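O-methyltransferase, putative (Bacillus cereus, PDB 3DUW) probably transfers a methyl group from S-adenosylmethionine to a hydroxyl oxygen of its substrate, and binds the product S-adenosylhomocysteine. Local coordinates at residues E26-L29 / Q30-A34; T88-S92 / E93-D97; R183-G186 / I187-Y191. All coordinates share one frame; numbering follows the deposited sequence.

Contact 1 of 3, residues E26-L29 / Q30-A34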
# COMPACT_ATOMS: atom_id res chain seq x y z
N GLU A 26 10.66 20.65 0.36
CA GLU A 26 10.24 21.71 -0.55
C GLU A 26 11.47 22.19 -1.30
O GLU A 26 11.42 22.42 -2.51
CB GLU A 26 9.62 22.88 0.22
CG GLU A 26 8.16 22.67 0.62
CD GLU A 26 7.59 23.85 1.38
OE1 GLU A 26 7.82 25.00 0.95
OE2 GLU A 26 6.92 23.62 2.40
N GLU A 27 12.58 22.35 -0.58
CA GLU A 27 13.83 22.80 -1.20
C GLU A 27 14.28 21.78 -2.23
O GLU A 27 14.72 22.13 -3.33
CB GLU A 27 14.94 22.95 -0.17
CG GLU A 27 14.81 24.12 0.78
CD GLU A 27 15.99 24.21 1.72
OE1 GLU A 27 16.28 23.20 2.41
OE2 GLU A 27 16.64 25.27 1.76
N VAL A 28 14.19 20.50 -1.87
CA VAL A 28 14.60 19.42 -2.77
C VAL A 28 13.89 19.53 -4.11
O VAL A 28 14.53 19.50 -5.16
CB VAL A 28 14.31 18.03 -2.14
CG1 VAL A 28 14.54 16.93 -3.17
CG2 VAL A 28 15.21 17.81 -0.93
N LEU A 29 12.57 19.67 -4.09
CA LEU A 29 11.81 19.78 -5.32
C LEU A 29 12.13 21.07 -6.09
O LEU A 29 12.15 21.08 -7.32
CB LEU A 29 10.31 19.68 -5.03
CG LEU A 29 9.85 18.31 -4.49
CD1 LEU A 29 8.39 18.39 -4.05
CD2 LEU A 29 10.05 17.24 -5.56
N GLN A 30 12.38 22.16 -5.36
CA GLN A 30 12.72 23.43 -5.99
C GLN A 30 14.07 23.32 -6.71
O GLN A 30 14.23 23.83 -7.82
CB GLN A 30 12.79 24.55 -4.96
CG GLN A 30 11.44 24.97 -4.41
CD GLN A 30 11.56 25.91 -3.23
OE1 GLN A 30 10.56 26.40 -2.70
NE2 GLN A 30 12.79 26.16 -2.80
N VAL A 31 15.03 22.67 -6.07
CA VAL A 31 16.35 22.50 -6.68
C VAL A 31 16.23 21.59 -7.90
O VAL A 31 16.82 21.87 -8.94
CB VAL A 31 17.35 21.91 -5.66
CG1 VAL A 31 18.66 21.54 -6.36
CG2 VAL A 31 17.61 22.92 -4.55
N ASN A 32 15.46 20.51 -7.78
CA ASN A 32 15.29 19.60 -8.92
C ASN A 32 14.75 20.37 -10.12
O ASN A 32 15.24 20.23 -11.24
CB ASN A 32 14.32 18.46 -8.56
CG ASN A 32 14.93 17.43 -7.62
OD1 ASN A 32 16.11 17.52 -7.26
ND2 ASN A 32 14.14 16.44 -7.23
N ALA A 33 13.73 21.20 -9.88
CA ALA A 33 13.12 21.99 -10.95
C ALA A 33 14.07 23.03 -11.52
O ALA A 33 14.13 23.21 -12.73
CB ALA A 33 11.85 22.67 -10.43
N ALA A 34 14.81 23.71 -10.65
CA ALA A 34 15.76 24.72 -11.11
C ALA A 34 16.80 24.07 -12.01
O ALA A 34 17.29 24.70 -12.95
CB ALA A 34 16.43 25.39 -9.92

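Contact 2 of 3, residues T88-S92 / E93-D97. With SAH (S-adenosyl-L-homocysteine), chain C.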
# COMPACT_ATOMS: atom_id res chain seq x y z
N THR A 88 21.13 3.61 -3.67
CA THR A 88 20.31 4.00 -4.81
C THR A 88 21.15 4.15 -6.08
O THR A 88 22.27 4.66 -6.04
CB THR A 88 19.52 5.31 -4.48
OG1 THR A 88 18.63 5.61 -5.55
CG2 THR A 88 20.47 6.47 -4.22
N LEU A 89 20.58 3.70 -7.19
CA LEU A 89 21.27 3.71 -8.48
C LEU A 89 20.74 4.76 -9.46
O LEU A 89 19.53 4.85 -9.70
CB LEU A 89 21.15 2.32 -9.11
CG LEU A 89 21.43 1.17 -8.13
CD1 LEU A 89 21.32 -0.16 -8.85
CD2 LEU A 89 22.80 1.33 -7.50
N GLU A 90 21.65 5.54 -10.03
CA GLU A 90 21.29 6.60 -10.96
C GLU A 90 22.26 6.67 -12.15
O GLU A 90 23.48 6.76 -11.96
CB GLU A 90 21.27 7.94 -10.22
CG GLU A 90 21.00 9.15 -11.09
CD GLU A 90 19.74 9.00 -11.91
OE1 GLU A 90 18.69 8.63 -11.34
OE2 GLU A 90 19.80 9.26 -13.14
N ALA A 91 21.71 6.63 -13.36
CA ALA A 91 22.53 6.67 -14.57
C ALA A 91 23.10 8.04 -14.92
O ALA A 91 24.21 8.13 -15.44
CB ALA A 91 21.72 6.13 -15.74
N SER A 92 22.34 9.09 -14.66
CA SER A 92 22.78 10.45 -14.98
C SER A 92 23.73 11.01 -13.92
O SER A 92 23.38 11.09 -12.74
CB SER A 92 21.57 11.37 -15.12
OG SER A 92 21.97 12.73 -15.16
N GLU A 93 24.92 11.42 -14.36
CA GLU A 93 25.90 11.99 -13.45
C GLU A 93 25.31 13.24 -12.81
O GLU A 93 25.47 13.47 -11.61
CB GLU A 93 27.19 12.35 -14.19
CG GLU A 93 28.40 12.42 -13.28
CD GLU A 93 29.64 12.93 -13.98
OE1 GLU A 93 29.88 12.55 -15.15
OE2 GLU A 93 30.39 13.70 -13.34
N LYS A 94 24.62 14.04 -13.62
CA LYS A 94 23.99 15.26 -13.12
C LYS A 94 22.92 14.93 -12.09
O LYS A 94 22.91 15.49 -11.00
CB LYS A 94 23.37 16.06 -14.27
CG LYS A 94 22.57 17.27 -13.81
CD LYS A 94 22.03 18.07 -14.99
CE LYS A 94 21.11 19.17 -14.50
NZ LYS A 94 20.55 19.96 -15.64
N HIS A 95 22.02 14.01 -12.42
CA HIS A 95 20.98 13.64 -11.46
C HIS A 95 21.60 13.14 -10.16
O HIS A 95 21.20 13.56 -9.08
CB HIS A 95 20.08 12.52 -12.01
CG HIS A 95 19.21 12.94 -13.15
ND1 HIS A 95 18.21 12.13 -13.64
CD2 HIS A 95 19.21 14.06 -13.92
CE1 HIS A 95 17.62 12.74 -14.66
NE2 HIS A 95 18.21 13.90 -14.85
N ALA A 96 22.58 12.25 -10.29
CA ALA A 96 23.23 11.68 -9.12
C ALA A 96 23.84 12.72 -8.20
O ALA A 96 23.68 12.64 -6.98
CB ALA A 96 24.30 10.68 -9.55
N ASP A 97 24.53 13.71 -8.76
CA ASP A 97 25.13 14.74 -7.92
C ASP A 97 24.10 15.64 -7.27
O ASP A 97 24.29 16.09 -6.15
CB ASP A 97 26.14 15.57 -8.70
CG ASP A 97 27.50 14.91 -8.76
OD1 ASP A 97 27.83 14.18 -7.80
OD2 ASP A 97 28.23 15.12 -9.75
N SAH C . 12.22 7.42 -7.76
CA SAH C . 12.70 8.84 -7.92
CB SAH C . 12.61 9.27 -9.35
CG SAH C . 13.42 8.50 -10.36
SD SAH C . 12.90 9.02 -12.06
C SAH C . 11.75 9.76 -7.08
O SAH C . 10.78 9.24 -6.52
OXT SAH C . 12.05 11.00 -7.03
C5' SAH C . 13.70 7.77 -12.99
C4' SAH C . 15.29 7.89 -12.88
O4' SAH C . 15.71 6.79 -13.69
C3' SAH C . 15.94 9.09 -13.55
O3' SAH C . 16.71 9.87 -12.63
C2' SAH C . 16.79 8.43 -14.71
O2' SAH C . 17.95 9.18 -15.04
C1' SAH C . 17.07 7.05 -14.14
N9 SAH C . 17.44 6.10 -15.01
C8 SAH C . 17.05 5.80 -16.30
N7 SAH C . 17.64 4.77 -16.83
C5 SAH C . 18.52 4.31 -15.82
C6 SAH C . 19.44 3.20 -15.79
N6 SAH C . 19.63 2.36 -16.82
N1 SAH C . 20.13 3.05 -14.62
C2 SAH C . 19.97 3.88 -13.54
N3 SAH C . 19.10 4.95 -13.53
C4 SAH C . 18.41 5.10 -14.70

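Contact 3 of 3, residues R183-G186 / I187-Y191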
# COMPACT_ATOMS: atom_id res chain seq x y z
N ARG A 183 8.23 1.25 -22.62
CA ARG A 183 8.02 1.27 -21.18
C ARG A 183 6.80 0.41 -20.83
O ARG A 183 6.78 -0.28 -19.81
CB ARG A 183 7.82 2.70 -20.70
CG ARG A 183 9.05 3.57 -20.92
CD ARG A 183 8.75 5.04 -20.69
NE ARG A 183 7.76 5.53 -21.64
CZ ARG A 183 7.35 6.79 -21.71
NH1 ARG A 183 7.85 7.70 -20.89
NH2 ARG A 183 6.43 7.14 -22.60
N VAL A 184 5.79 0.45 -21.70
CA VAL A 184 4.59 -0.35 -21.49
C VAL A 184 4.94 -1.82 -21.68
O VAL A 184 4.51 -2.68 -20.91
CB VAL A 184 3.47 0.05 -22.49
CG1 VAL A 184 2.32 -0.94 -22.41
CG2 VAL A 184 2.96 1.45 -22.17
N GLN A 185 5.72 -2.13 -22.71
CA GLN A 185 6.10 -3.52 -22.95
C GLN A 185 6.95 -4.02 -21.78
O GLN A 185 6.78 -5.14 -21.32
CB GLN A 185 6.86 -3.65 -24.27
CG GLN A 185 6.01 -3.30 -25.49
CD GLN A 185 4.82 -4.24 -25.68
OE1 GLN A 185 3.87 -3.91 -26.40
NE2 GLN A 185 4.87 -5.40 -25.05
N GLY A 186 7.86 -3.17 -21.29
CA GLY A 186 8.70 -3.55 -20.17
C GLY A 186 7.88 -3.89 -18.93
O GLY A 186 8.18 -4.86 -18.23
N ILE A 187 6.85 -3.10 -18.66
CA ILE A 187 6.01 -3.36 -17.49
C ILE A 187 5.22 -4.65 -17.68
O ILE A 187 5.06 -5.42 -16.73
CB ILE A 187 5.05 -2.17 -17.22
CG1 ILE A 187 5.85 -0.97 -16.70
CG2 ILE A 187 3.97 -2.58 -16.23
CD1 ILE A 187 6.64 -1.25 -15.44
N ARG A 188 4.73 -4.91 -18.89
CA ARG A 188 4.00 -6.15 -19.13
C ARG A 188 4.92 -7.36 -18.93
O ARG A 188 4.51 -8.36 -18.36
CB ARG A 188 3.39 -6.14 -20.54
CG ARG A 188 2.19 -5.20 -20.67
CD ARG A 188 1.66 -5.13 -22.10
NE ARG A 188 1.24 -6.44 -22.60
CZ ARG A 188 0.07 -7.01 -22.32
NH1 ARG A 188 -0.81 -6.40 -21.55
NH2 ARG A 188 -0.21 -8.20 -22.83
N ARG A 189 6.17 -7.26 -19.38
CA ARG A 189 7.15 -8.33 -19.21
C ARG A 189 7.36 -8.57 -17.71
O ARG A 189 7.56 -9.71 -17.27
CB ARG A 189 8.49 -7.94 -19.85
CG ARG A 189 8.49 -7.73 -21.36
CD ARG A 189 8.18 -9.01 -22.11
NE ARG A 189 6.75 -9.24 -22.21
CZ ARG A 189 5.93 -8.50 -22.94
NH1 ARG A 189 6.40 -7.48 -23.65
NH2 ARG A 189 4.63 -8.77 -22.97
N PHE A 190 7.34 -7.48 -16.95
CA PHE A 190 7.52 -7.50 -15.50
C PHE A 190 6.39 -8.28 -14.82
O PHE A 190 6.65 -9.17 -14.01
CB PHE A 190 7.57 -6.03 -15.03
CG PHE A 190 7.78 -5.84 -13.56
CD1 PHE A 190 8.79 -6.50 -12.87
CD2 PHE A 190 7.00 -4.91 -12.87
CE1 PHE A 190 9.03 -6.22 -11.51
CE2 PHE A 190 7.24 -4.63 -11.52
CZ PHE A 190 8.25 -5.28 -10.84
N TYR A 191 5.14 -7.97 -15.16
CA TYR A 191 3.99 -8.68 -14.59
C TYR A 191 4.13 -10.18 -14.89
O TYR A 191 3.96 -11.03 -14.01
CB TYR A 191 2.68 -8.19 -15.20
CG TYR A 191 2.10 -6.92 -14.60
CD1 TYR A 191 1.21 -6.97 -13.53
CD2 TYR A 191 2.38 -5.67 -15.15
CE1 TYR A 191 0.61 -5.81 -13.02
CE2 TYR A 191 1.80 -4.51 -14.66
CZ TYR A 191 0.91 -4.59 -13.60
OH TYR A 191 0.30 -3.45 -13.12

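Contact 1 of 3, residues E26-L29 / Q30-A34
Four backbone hydrogen bonds tie Glu-26, Glu-27, Val-28 and Leu-29 to the residues one turn later in helix 23-34. Gln-30 N donates to Glu-26 O, Val-31 N to Glu-27 O at 2.8 Å, Asn-32 N to Val-28 O at 3.0 Å, and Ala-33 N to Leu-29 O. The angles at hydrogen run from 153° to 162°, the regular i to i+4 ladder of an alpha-helix.

Aliphatic contacts with the same carbonyl oxygens make up the second group. Gln-30 CG lies beside the backbone N (chi1 -72°), which brings it to 3.2 Å from Glu-26 O; from there the chain runs extended back along the helix, and NE2 ends 3.9 Å from Glu-27 CA. Val-31 sets its CG2 branch 3.2 Å from Glu-27 O, and Ala-33 CB rests against Leu-29 O.

Between side chains the meeting is light. Val-28 and Asn-32 lie side by side and point the same way, with Val-28 CG1 4.1 Å from Asn-32 ND2. Asn-32 OD1 is 3.3 Å from Val-28 O; both are acceptors, and the amide finds its partners elsewhere, through weak hydrogen bonds from ND2 to Asp-41 and from Asn-102 to OD1. Val-28 also packs on Ile-74 of helix 71-77, and Val-31 on Asn-102 of helix 93-105.

The chemistry is thus divided by face. Glu-26 and Gln-30 are exposed, whereas Val-28 and Asn-32 are buried against the body of the domain. The side chain of Asn-32 is about 6 Å from the bound S-adenosylhomocysteine at the nearest atoms. Its two weak bonds link this helix to Asp-41 and to helix 93-105, near the pocket and without touching the ligand.

Contact 2 of 3, residues T88-S92 / E93-D97
The ribose-binding corner of the S-adenosylhomocysteine pocket is built here, where strand 85-90 ends and helix 93-105 begins. An acidic residue at the end of the second strand, gripping the ribose hydroxyls, is a hallmark of Rossmann-fold methyltransferases. Glu-90 fills this role: its carboxylate receives O3' of the ligand at OE1 and O2' at OE2, each at 2.7 Å. The chain bends at chi2 (53°), turning the carboxylate toward the ribose while CG packs 3.9 Å from Ala-96 CB. His-95 ND1 donates to O3' at 2.9 Å, with the oxygen near the plane of the ring. Between the two side chains, whose planes are 47° apart, His-95 ND1 makes a weak bond of 3.3 Å to Glu-90 OE2.

Ser-92 is the N-cap of the helix. Its OG accepts from His-95 N at 3.0 Å in an almost straight bond (176°), and its carbonyl O takes Ala-96 N. Over one face of the imidazole, Ser-92 CB makes a CH-pi contact 3.7 Å from the ring centroid. Ser-92 N in turn donates to Glu-90 OE2 from the anti side, somewhat out of the carboxylate plane, while OE1 also accepts from Leu-68 N.

O3' therefore gives its proton to Glu-90 and accepts one from His-95, so it is bonded in both directions. The backbone N-H of the N-cap helps to position the carboxylate, and the same serine steadies the histidine through its face and its backbone N. Helix capping and ribose recognition thus share a single bonded network.

Contact 3 of 3, residues R183-G186 / I187-Y191
Arg-183 opens a turn of helix 182-196 in this Rossmann-like methyltransferase, its carbonyl O accepting from Ile-187 N at 3.0 Å. Ile-187 CG1 comes to 3.3 Å from the same oxygen. Val-184 O takes Arg-188 N, and Arg-188 CG approaches this oxygen to 3.4 Å; beyond it the arginine bends at chi3 (59°). Gln-185 O receives Arg-189 N at 2.9 Å. The side chains of Gln-185 and Arg-189 run side by side with their flat ends nearly coplanar, 21° apart. Gly-186 O accepts from Phe-190 N, a more bent bond (144°).

The three arginines find polar partners outside the turn: Arg-183 a salt bridge with Asp-181, Arg-188 NH1 a bond to Val-174 O, and Arg-189 NH2 a salt bridge with Glu-192. On the inward side Ile-187 and Phe-190 pack on Asn-146 of helix 146-155, Phe-190 and Tyr-191 on Ile-217 of strand 214-221, and the rings of Tyr-191 and of Tyr-13 of the second subunit meet edge-to-face (T-shaped). Bent at chi2 and chi3, the Arg-189 chain curls back toward its own helix, which places the guanidinium with Gln-185 O over one face, 3.3 Å from NH1.

All three contacts are local, each with a buried side (Val-28 and Asn-32; Glu-90 and Ala-96; Val-184, Gly-186, Ile-187 and Phe-190) and an exposed one; contact 3 has the most buried residues, four of the eight that touch, against two in each of the others. Contacts 1 and 3 are single helical turns carried by backbone ladders; contact 2 is a strand-to-helix junction in a beta-alpha-beta unit, and it alone touches the ligand directly. Contacts 1 and 2 are the closest pair, about 6 Å apart at the nearest atoms. Contact 3 reaches the second subunit. Charged arginines mark contact 3, carboxylate-hydroxyl bonding contact 2, and a buried amide contact 1.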